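Local coordinates for transcriptional regulator, LacI family (Burkholderia phymatum, PDB 2RGY), which probably regulates transcription by binding a small effector, perhaps a sugar, in a core related to periplasmic binding proteins, at residues A[49-52]-A[53-56]; A[55-58]-A[59-63]; A[83-86]-A[87-90]; A[93-97]-A[98-102]. All coordinates share one frame; numbering follows the deposited sequence.

Contact 1 (A[49-52]-A[53-56]); sequences ESTP and REQA
Thr51 and Glu54 show how a chain is turned into a helix whose first N-H groups lack acceptors in a preceding turn. Thr51 OG1 accepts the backbone N of Glu54 at 3.3 Å in an almost straight bond (172°). Its first torsion (chi1 68°) sets OG1 between the backbone N and the carbonyl carbon, the side from which it can face that N-H. The tight part lies around the Thr51 carbonyl: Gln55 N reaches Thr51 O at 2.8 Å, and Gln55 CG presses on the same oxygen at 3.1 Å. From there the Gln55 side chain runs back over the incoming loop, and its NE2 meets Ser50 O at 2.8 Å, approaching from above the carbonyl plane in a bent bond. Ala56 N bonds Pro52 O at 3.1 Å, the next rung of the helical ladder. The other side is looser. Ser50 CB only grazes Glu54 CB at 3.9 Å, and Thr51 and Pro52 are exposed. The extended Arg53 leads away from the turn to salt bridges with Glu81 and Asp82. Together these features make a threonine N-cap, with Pro52 in the first turn of helix 52-65.

Contact 2 (A[55-58]-A[59-63]); sequences QALE and AVRFL
Arg61 folds back over the preceding turn of its own helix, so that it lies against Leu57 and Glu58, four and three residues earlier. Its CG packs on Leu57 O at 3.2 Å, and a bend at chi3 (-66°) then brings the guanidinium down over Leu57 CB. That carbon sits over one face of the flat group, toward its rim, 3.6 Å from Arg61 NH2. The same nitrogen meets Glu58 CG at 3.7 Å, this time at the edge of the group and near its plane. Glu58 thus touches Arg61 through its methylene and not its charge: Glu58 OE2 stays 5.0 Å from Arg61 NH2, and the two planes are turned 57° apart. Any attraction is probably modest, since each charge leans weakly the other way, Arg61 toward Glu54 and Glu58 toward the hydroxyl of Ser50.

Ala59, the third main contributor, is gripped through its backbone, its N bonded to Gln55 O at 3.1 Å while its CB rests on that same oxygen at 3.3 Å. Val60 repeats the pattern one residue on, with CG2 against Ala56 O. Beyond the turn, Ala56, Ala59 and Val60 pack on Phe14 of strand 10-14, while Phe62 stacks on His40 of the second subunit and Ala59 touches its Arg35. Successive i to i+4 bonds, an apolar face on the sheet and another side at the dimer interface are what is expected of a helix flanking the parallel sheet of a LacI-type core.

Contact 3 (A[83-86]-A[87-90]); sequences LDEL and HRMH
Arg88 curls round the carbonyl of Glu85 and touches it with both ends of its side chain. Near the backbone, Arg88 CG lies 2.9 Å from Glu85 O, a close approach that goes with a first torsion of 54°, which holds CG between the backbone N and the carbonyl carbon. Farther out the chain bends at chi3, and Arg88 NH1 returns to Glu85 O at 3.4 Å in a weak, bent hydrogen bond (127°). The oxygen also accepts Met89 N at 3.2 Å and, weakly, Arg88 N. The two side chains run next to each other in the same direction, yet they meet only where Glu85 CG passes Arg88 NH1 at 3.9 Å; their charged ends are 5.3 Å apart, from Glu85 OE2 to Arg88 NH1.

In the next shell, His87 N bonds Leu83 O at 3.0 Å, and His87 CB rests on the same oxygen. Leu86 O is shared by the N-H groups of Met89 and His90, both weakly, as the helix ends and His90 leaves helical backbone angles. Farther out, His90 NE2 bonds Cys68 O, and His87 meets Phe100 in an edge-to-face ring pair. Leu86 packs on Val60 and Met89, a selenomethionine, on Arg61, against helix 52-65.

Chemically, the last turn mixes ordinary i to i+4 bonds with several weak ones, the weak bonds gathering on Glu85 O and Leu86 O. The guanidinium lies beside the Glu85 carbonyl, near a helix C-terminus, where the partial negative charge would be expected to attract it, so its hold on Glu85 O is probably more electrostatic than directional.

Contact 4 (A[93-97]-A[98-102]); sequences MVFLN and RAFDA
Where strand 93-96 of the parallel sheet gives way to the loop that follows, Phe95 and Phe100 meet in an edge-to-face pair, and the chain folds back over its own strand end. The edge of Phe95 points at the face of Phe100, with the ring planes 51° apart and the centroids 4.6 Å apart, so the pair is inclined well short of perpendicular. Phe95 CE2 does most of the touching: it stands over the centre of the Phe100 ring, 3.6 Å from Phe100 CD1, and Phe95 CD2 is equally close to Phe100 CG. Phe100 CG lies anti to its backbone N (chi1 -171°), which swings the ring back across the strand residue. On the opposite face of the Phe100 ring, Ala102 CB sits toward the rim, so the ring is flanked from both sides.

The chain turns between the two rings at Asn97, whose backbone adopts the left-handed helical conformation (phi 59°). Arg98 then sends its guanidinium away from the strand. That group is well anchored, NH1 to the carbonyls of Leu78 and Ser75 and NH2 in a salt bridge to Asp80, while Asn97 OD1 accepts from His112 NE2.

Around this buried turn, strand 93-96 runs between strands 70-73 and 107-108. Helix 80-89 covers one side, with Leu83 against both Arg98 and Phe100, and helix 244-260 covers the other, packing on Val94 and Leu96.

How the contacts relate
The four contacts follow the chain through one half of the core, from a helix start to a strand end. Contact 1 opens helix 52-65 and contact 2 continues it, sharing Gln55 and Ala56, with centres about 9 Å apart. Contact 2 meets contact 3 helix to helix, where Val60 CG1 lies 3.7 Å from Leu86 CD2. Contact 3 passes into contact 4, centres about 11 Å apart, with Leu83 CD2 3.4 Å from Arg98 NE. Contacts 1 and 4 lie farthest apart, about 19 Å between centres. In LacI relatives effectors bind between the two subdomains, so the strand end of contact 4 probably lies nearer such a site than contacts 2 and 3 do.

Contact 1 (A[49-52]-A[53-56])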
loop_
_atom_site.group_PDB
_atom_site.type_symbol
_atom_site.label_atom_id
_atom_site.label_comp_id
_atom_site.label_asym_id
_atom_site.label_seq_id
_atom_site.Cartn_x
_atom_site.Cartn_y
_atom_site.Cartn_z
ATOM N N GLU A 49 -13.465 -4.728 -17.546
ATOM C CA GLU A 49 -14.132 -3.461 -17.795
ATOM C C GLU A 49 -15.552 -3.355 -17.249
ATOM O O GLU A 49 -16.264 -2.406 -17.575
ATOM C CB GLU A 49 -14.114 -3.119 -19.303
ATOM C CG GLU A 49 -15.061 -3.939 -20.185
ATOM C CD GLU A 49 -15.449 -3.193 -21.476
ATOM O OE1 GLU A 49 -14.551 -2.901 -22.301
ATOM O OE2 GLU A 49 -16.656 -2.895 -21.664
ATOM N N SER A 50 -15.970 -4.310 -16.417
ATOM C CA SER A 50 -17.313 -4.264 -15.827
ATOM C C SER A 50 -17.323 -3.210 -14.724
ATOM O O SER A 50 -16.287 -2.606 -14.431
ATOM C CB SER A 50 -17.697 -5.624 -15.230
ATOM O OG SER A 50 -17.592 -6.657 -16.193
ATOM N N THR A 51 -18.488 -2.988 -14.118
ATOM C CA THR A 51 -18.614 -1.999 -13.049
ATOM C C THR A 51 -17.977 -2.548 -11.780
ATOM O O THR A 51 -17.802 -3.757 -11.642
ATOM C CB THR A 51 -20.094 -1.660 -12.740
ATOM O OG1 THR A 51 -20.742 -2.795 -12.156
ATOM C CG2 THR A 51 -20.830 -1.271 -14.014
ATOM N N PRO A 52 -17.607 -1.665 -10.840
ATOM C CA PRO A 52 -16.989 -2.121 -9.594
ATOM C C PRO A 52 -17.787 -3.249 -8.957
ATOM O O PRO A 52 -17.221 -4.255 -8.526
ATOM C CB PRO A 52 -16.967 -0.861 -8.750
ATOM C CG PRO A 52 -16.679 0.191 -9.784
ATOM C CD PRO A 52 -17.620 -0.193 -10.911
ATOM N N ARG A 53 -19.105 -3.095 -8.928
ATOM C CA ARG A 53 -19.972 -4.107 -8.343
ATOM C C ARG A 53 -19.844 -5.448 -9.053
ATOM O O ARG A 53 -19.575 -6.469 -8.420
ATOM C CB ARG A 53 -21.425 -3.651 -8.402
ATOM C CG ARG A 53 -22.401 -4.656 -7.841
ATOM C CD ARG A 53 -23.827 -4.261 -8.180
ATOM N NE ARG A 53 -24.785 -5.152 -7.539
ATOM C CZ ARG A 53 -26.101 -5.105 -7.732
ATOM N NH1 ARG A 53 -26.626 -4.206 -8.558
ATOM N NH2 ARG A 53 -26.899 -5.956 -7.092
ATOM N N GLU A 54 -20.048 -5.447 -10.368
ATOM C CA GLU A 54 -19.956 -6.673 -11.149
ATOM C C GLU A 54 -18.555 -7.268 -11.139
ATOM O O GLU A 54 -18.389 -8.474 -11.304
ATOM C CB GLU A 54 -20.398 -6.416 -12.589
ATOM C CG GLU A 54 -21.912 -6.387 -12.783
ATOM C CD GLU A 54 -22.577 -7.722 -12.452
ATOM O OE1 GLU A 54 -21.926 -8.778 -12.633
ATOM O OE2 GLU A 54 -23.758 -7.723 -12.029
ATOM N N GLN A 55 -17.548 -6.423 -10.958
ATOM C CA GLN A 55 -16.178 -6.909 -10.912
ATOM C C GLN A 55 -15.998 -7.727 -9.643
ATOM O O GLN A 55 -15.224 -8.664 -9.621
ATOM C CB GLN A 55 -15.188 -5.749 -10.903
ATOM C CG GLN A 55 -15.028 -5.029 -12.220
ATOM C CD GLN A 55 -13.974 -3.951 -12.127
ATOM O OE1 GLN A 55 -12.827 -4.226 -11.782
ATOM N NE2 GLN A 55 -14.356 -2.714 -12.424
ATOM N N ALA A 56 -16.712 -7.354 -8.586
ATOM C CA ALA A 56 -16.631 -8.077 -7.318
ATOM C C ALA A 56 -17.440 -9.376 -7.414
ATOM O O ALA A 56 -17.040 -10.411 -6.886
ATOM C CB ALA A 56 -17.166 -7.204 -6.174
#

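Contact 2 (A[55-58]-A[59-63])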
loop_
_atom_site.group_PDB
_atom_site.type_symbol
_atom_site.label_atom_id
_atom_site.label_comp_id
_atom_site.label_asym_id
_atom_site.label_seq_id
_atom_site.Cartn_x
_atom_site.Cartn_y
_atom_site.Cartn_z
ATOM N N GLN A 55 -17.548 -6.423 -10.958
ATOM C CA GLN A 55 -16.178 -6.909 -10.912
ATOM C C GLN A 55 -15.998 -7.727 -9.643
ATOM O O GLN A 55 -15.224 -8.664 -9.621
ATOM C CB GLN A 55 -15.188 -5.749 -10.903
ATOM C CG GLN A 55 -15.028 -5.029 -12.220
ATOM C CD GLN A 55 -13.974 -3.951 -12.127
ATOM O OE1 GLN A 55 -12.827 -4.226 -11.782
ATOM N NE2 GLN A 55 -14.356 -2.714 -12.424
ATOM N N ALA A 56 -16.712 -7.354 -8.586
ATOM C CA ALA A 56 -16.631 -8.077 -7.318
ATOM C C ALA A 56 -17.440 -9.376 -7.414
ATOM O O ALA A 56 -17.040 -10.411 -6.886
ATOM C CB ALA A 56 -17.166 -7.204 -6.174
ATOM N N LEU A 57 -18.586 -9.311 -8.084
ATOM C CA LEU A 57 -19.423 -10.494 -8.245
ATOM C C LEU A 57 -18.657 -11.559 -9.016
ATOM O O LEU A 57 -18.630 -12.722 -8.619
ATOM C CB LEU A 57 -20.718 -10.153 -8.999
ATOM C CG LEU A 57 -21.960 -9.656 -8.248
ATOM C CD1 LEU A 57 -22.217 -10.567 -7.060
ATOM C CD2 LEU A 57 -21.786 -8.217 -7.793
ATOM N N GLU A 58 -18.026 -11.152 -10.111
ATOM C CA GLU A 58 -17.265 -12.071 -10.945
ATOM C C GLU A 58 -16.061 -12.652 -10.192
ATOM O O GLU A 58 -15.781 -13.848 -10.276
ATOM C CB GLU A 58 -16.789 -11.354 -12.214
ATOM C CG GLU A 58 -17.903 -10.661 -12.985
ATOM C CD GLU A 58 -17.408 -9.910 -14.218
ATOM O OE1 GLU A 58 -16.329 -9.269 -14.155
ATOM O OE2 GLU A 58 -18.109 -9.945 -15.257
ATOM N N ALA A 59 -15.354 -11.804 -9.457
ATOM C CA ALA A 59 -14.184 -12.253 -8.712
ATOM C C ALA A 59 -14.558 -13.264 -7.631
ATOM O O ALA A 59 -13.909 -14.301 -7.495
ATOM C CB ALA A 59 -13.477 -11.069 -8.099
ATOM N N VAL A 60 -15.599 -12.970 -6.858
ATOM C CA VAL A 60 -16.018 -13.899 -5.813
ATOM C C VAL A 60 -16.510 -15.213 -6.426
ATOM O O VAL A 60 -16.218 -16.288 -5.905
ATOM C CB VAL A 60 -17.121 -13.296 -4.918
ATOM C CG1 VAL A 60 -17.537 -14.304 -3.859
ATOM C CG2 VAL A 60 -16.605 -12.024 -4.251
ATOM N N ARG A 61 -17.247 -15.138 -7.532
ATOM C CA ARG A 61 -17.714 -16.363 -8.184
ATOM C C ARG A 61 -16.529 -17.183 -8.702
ATOM O O ARG A 61 -16.589 -18.407 -8.759
ATOM C CB ARG A 61 -18.686 -16.027 -9.326
ATOM C CG ARG A 61 -20.069 -15.595 -8.828
ATOM C CD ARG A 61 -21.078 -15.359 -9.963
ATOM N NE ARG A 61 -20.721 -14.218 -10.806
ATOM C CZ ARG A 61 -21.558 -13.240 -11.161
ATOM N NH1 ARG A 61 -22.826 -13.241 -10.751
ATOM N NH2 ARG A 61 -21.127 -12.257 -11.937
ATOM N N PHE A 62 -15.450 -16.495 -9.061
ATOM C CA PHE A 62 -14.227 -17.124 -9.556
ATOM C C PHE A 62 -13.530 -17.883 -8.418
ATOM O O PHE A 62 -12.908 -18.918 -8.638
ATOM C CB PHE A 62 -13.292 -16.043 -10.107
ATOM C CG PHE A 62 -12.028 -16.573 -10.724
ATOM C CD1 PHE A 62 -12.083 -17.501 -11.762
ATOM C CD2 PHE A 62 -10.774 -16.106 -10.297
ATOM C CE1 PHE A 62 -10.910 -17.966 -12.383
ATOM C CE2 PHE A 62 -9.589 -16.559 -10.907
ATOM C CZ PHE A 62 -9.658 -17.498 -11.957
ATOM N N LEU A 63 -13.631 -17.354 -7.202
ATOM C CA LEU A 63 -13.034 -17.995 -6.036
ATOM C C LEU A 63 -13.868 -19.218 -5.672
ATOM O O LEU A 63 -13.337 -20.292 -5.380
ATOM C CB LEU A 63 -13.004 -17.027 -4.844
ATOM C CG LEU A 63 -12.041 -15.834 -4.907
ATOM C CD1 LEU A 63 -12.276 -14.925 -3.704
ATOM C CD2 LEU A 63 -10.598 -16.327 -4.934
#

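Contact 3 (A[83-86]-A[87-90])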
loop_
_atom_site.group_PDB
_atom_site.type_symbol
_atom_site.label_atom_id
_atom_site.label_comp_id
_atom_site.label_asym_id
_atom_site.label_seq_id
_atom_site.Cartn_x
_atom_site.Cartn_y
_atom_site.Cartn_z
ATOM N N LEU A 83 -24.683 -10.237 -1.293
ATOM C CA LEU A 83 -24.155 -11.016 -0.178
ATOM C C LEU A 83 -24.974 -12.303 0.020
ATOM O O LEU A 83 -24.409 -13.371 0.261
ATOM C CB LEU A 83 -24.165 -10.171 1.100
ATOM C CG LEU A 83 -23.032 -9.165 1.367
ATOM C CD1 LEU A 83 -22.586 -8.457 0.111
ATOM C CD2 LEU A 83 -23.527 -8.164 2.400
ATOM N N ASP A 84 -26.299 -12.197 -0.099
ATOM C CA ASP A 84 -27.197 -13.348 0.061
ATOM C C ASP A 84 -27.037 -14.395 -1.038
ATOM O O ASP A 84 -27.106 -15.602 -0.784
ATOM C CB ASP A 84 -28.655 -12.876 0.095
ATOM C CG ASP A 84 -28.955 -12.022 1.305
ATOM O OD1 ASP A 84 -28.711 -12.492 2.434
ATOM O OD2 ASP A 84 -29.435 -10.882 1.130
ATOM N N GLU A 85 -26.816 -13.927 -2.261
ATOM C CA GLU A 85 -26.643 -14.809 -3.414
ATOM C C GLU A 85 -25.325 -15.575 -3.313
ATOM O O GLU A 85 -25.290 -16.801 -3.454
ATOM C CB GLU A 85 -26.660 -13.976 -4.692
ATOM C CG GLU A 85 -26.533 -14.787 -5.940
ATOM C CD GLU A 85 -26.642 -13.929 -7.171
ATOM O OE1 GLU A 85 -25.617 -13.324 -7.580
ATOM O OE2 GLU A 85 -27.770 -13.848 -7.720
ATOM N N LEU A 86 -24.245 -14.838 -3.067
ATOM C CA LEU A 86 -22.918 -15.423 -2.934
ATOM C C LEU A 86 -22.909 -16.409 -1.773
ATOM O O LEU A 86 -22.245 -17.436 -1.832
ATOM C CB LEU A 86 -21.881 -14.316 -2.689
ATOM C CG LEU A 86 -21.669 -13.314 -3.830
ATOM C CD1 LEU A 86 -20.810 -12.134 -3.366
ATOM C CD2 LEU A 86 -21.015 -14.032 -4.998
ATOM N N HIS A 87 -23.660 -16.100 -0.720
ATOM C CA HIS A 87 -23.700 -16.974 0.442
ATOM C C HIS A 87 -24.411 -18.297 0.169
ATOM O O HIS A 87 -24.008 -19.333 0.704
ATOM C CB HIS A 87 -24.365 -16.280 1.624
ATOM C CG HIS A 87 -24.098 -16.955 2.930
ATOM N ND1 HIS A 87 -22.847 -16.984 3.509
ATOM C CD2 HIS A 87 -24.915 -17.638 3.766
ATOM C CE1 HIS A 87 -22.905 -17.651 4.647
ATOM N NE2 HIS A 87 -24.149 -18.057 4.825
ATOM N N ARG A 88 -25.462 -18.285 -0.650
ATOM C CA ARG A 88 -26.139 -19.549 -0.942
ATOM C C ARG A 88 -25.315 -20.389 -1.917
ATOM O O ARG A 88 -25.492 -21.610 -2.008
ATOM C CB ARG A 88 -27.541 -19.312 -1.496
ATOM C CG ARG A 88 -27.609 -18.397 -2.688
ATOM C CD ARG A 88 -28.890 -18.669 -3.467
ATOM N NE ARG A 88 -28.702 -19.769 -4.411
ATOM C CZ ARG A 88 -27.846 -19.718 -5.432
ATOM N NH1 ARG A 88 -27.108 -18.622 -5.630
ATOM N NH2 ARG A 88 -27.726 -20.754 -6.257
HETATM N N MSE A 89 -24.413 -19.736 -2.645
HETATM C CA MSE A 89 -23.532 -20.439 -3.578
HETATM C C MSE A 89 -22.410 -21.110 -2.786
HETATM O O MSE A 89 -21.855 -22.126 -3.200
HETATM C CB MSE A 89 -22.899 -19.463 -4.574
HETATM C CG MSE A 89 -23.749 -19.129 -5.782
HETATM SE SE MSE A 89 -22.999 -17.862 -6.843
HETATM C CE MSE A 89 -21.787 -18.835 -7.771
ATOM N N HIS A 90 -22.072 -20.526 -1.643
ATOM C CA HIS A 90 -21.000 -21.055 -0.810
ATOM C C HIS A 90 -21.274 -20.629 0.628
ATOM O O HIS A 90 -20.928 -19.517 1.031
ATOM C CB HIS A 90 -19.665 -20.480 -1.304
ATOM C CG HIS A 90 -18.463 -21.186 -0.759
ATOM N ND1 HIS A 90 -18.046 -21.048 0.548
ATOM C CD2 HIS A 90 -17.602 -22.051 -1.340
ATOM C CE1 HIS A 90 -16.978 -21.799 0.748
ATOM N NE2 HIS A 90 -16.688 -22.418 -0.382
#

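Contact 4 (A[93-97]-A[98-102])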
loop_
_atom_site.group_PDB
_atom_site.type_symbol
_atom_site.label_atom_id
_atom_site.label_comp_id
_atom_site.label_asym_id
_atom_site.label_seq_id
_atom_site.Cartn_x
_atom_site.Cartn_y
_atom_site.Cartn_z
HETATM N N MSE A 93 -18.553 -18.583 4.170
HETATM C CA MSE A 93 -18.063 -17.250 3.833
HETATM C C MSE A 93 -18.112 -16.351 5.054
HETATM O O MSE A 93 -18.913 -16.563 5.957
HETATM C CB MSE A 93 -18.962 -16.587 2.788
HETATM C CG MSE A 93 -18.806 -17.048 1.354
HETATM SE SE MSE A 93 -19.917 -16.064 0.294
HETATM C CE MSE A 93 -19.056 -14.655 0.069
ATOM N N VAL A 94 -17.267 -15.328 5.059
ATOM C CA VAL A 94 -17.270 -14.350 6.131
ATOM C C VAL A 94 -17.178 -12.979 5.448
ATOM O O VAL A 94 -16.470 -12.817 4.446
ATOM C CB VAL A 94 -16.097 -14.565 7.130
ATOM C CG1 VAL A 94 -14.758 -14.302 6.464
ATOM C CG2 VAL A 94 -16.282 -13.656 8.339
ATOM N N PHE A 95 -17.910 -12.005 5.980
ATOM C CA PHE A 95 -17.946 -10.662 5.418
ATOM C C PHE A 95 -17.328 -9.635 6.360
ATOM O O PHE A 95 -17.698 -9.556 7.524
ATOM C CB PHE A 95 -19.393 -10.273 5.131
ATOM C CG PHE A 95 -20.088 -11.208 4.200
ATOM C CD1 PHE A 95 -19.698 -11.294 2.862
ATOM C CD2 PHE A 95 -21.115 -12.027 4.658
ATOM C CE1 PHE A 95 -20.323 -12.187 1.986
ATOM C CE2 PHE A 95 -21.751 -12.927 3.799
ATOM C CZ PHE A 95 -21.352 -13.007 2.454
ATOM N N LEU A 96 -16.397 -8.839 5.847
ATOM C CA LEU A 96 -15.740 -7.819 6.654
ATOM C C LEU A 96 -16.290 -6.425 6.334
ATOM O O LEU A 96 -16.702 -6.151 5.206
ATOM C CB LEU A 96 -14.234 -7.819 6.384
ATOM C CG LEU A 96 -13.551 -9.158 6.098
ATOM C CD1 LEU A 96 -12.103 -8.910 5.678
ATOM C CD2 LEU A 96 -13.628 -10.046 7.315
ATOM N N ASN A 97 -16.291 -5.558 7.340
ATOM C CA ASN A 97 -16.733 -4.169 7.209
ATOM C C ASN A 97 -18.163 -3.879 6.742
ATOM O O ASN A 97 -18.455 -2.761 6.308
ATOM C CB ASN A 97 -15.750 -3.404 6.319
ATOM C CG ASN A 97 -15.605 -1.947 6.727
ATOM O OD1 ASN A 97 -15.515 -1.627 7.916
ATOM N ND2 ASN A 97 -15.556 -1.057 5.736
ATOM N N ARG A 98 -19.044 -4.874 6.798
ATOM C CA ARG A 98 -20.452 -4.672 6.448
ATOM C C ARG A 98 -21.294 -5.761 7.086
ATOM O O ARG A 98 -20.808 -6.858 7.352
ATOM C CB ARG A 98 -20.685 -4.628 4.931
ATOM C CG ARG A 98 -20.401 -5.885 4.164
ATOM C CD ARG A 98 -20.536 -5.572 2.684
ATOM N NE ARG A 98 -21.899 -5.194 2.327
ATOM C CZ ARG A 98 -22.235 -4.567 1.205
ATOM N NH1 ARG A 98 -21.304 -4.229 0.325
ATOM N NH2 ARG A 98 -23.513 -4.298 0.954
ATOM N N ALA A 99 -22.557 -5.447 7.340
ATOM C CA ALA A 99 -23.466 -6.383 7.992
ATOM C C ALA A 99 -24.008 -7.485 7.087
ATOM O O ALA A 99 -23.966 -7.380 5.858
ATOM C CB ALA A 99 -24.632 -5.603 8.624
ATOM N N PHE A 100 -24.512 -8.545 7.714
ATOM C CA PHE A 100 -25.094 -9.671 6.998
ATOM C C PHE A 100 -26.253 -10.209 7.848
ATOM O O PHE A 100 -26.133 -11.229 8.545
ATOM C CB PHE A 100 -24.042 -10.753 6.759
ATOM C CG PHE A 100 -24.503 -11.836 5.839
ATOM C CD1 PHE A 100 -24.955 -11.527 4.554
ATOM C CD2 PHE A 100 -24.532 -13.163 6.263
ATOM C CE1 PHE A 100 -25.429 -12.529 3.701
ATOM C CE2 PHE A 100 -25.003 -14.180 5.420
ATOM C CZ PHE A 100 -25.454 -13.864 4.142
ATOM N N ASP A 101 -27.375 -9.499 7.781
ATOM C CA ASP A 101 -28.565 -9.834 8.553
ATOM C C ASP A 101 -29.032 -11.284 8.514
ATOM O O ASP A 101 -29.437 -11.825 9.539
ATOM C CB ASP A 101 -29.724 -8.921 8.152
ATOM C CG ASP A 101 -29.401 -7.456 8.348
ATOM O OD1 ASP A 101 -28.675 -7.135 9.323
ATOM O OD2 ASP A 101 -29.881 -6.627 7.539
ATOM N N ALA A 102 -28.986 -11.921 7.351
ATOM C CA ALA A 102 -29.427 -13.310 7.273
ATOM C C ALA A 102 -28.618 -14.233 8.194
ATOM O O ALA A 102 -29.130 -15.258 8.668
ATOM C CB ALA A 102 -29.355 -13.803 5.840
#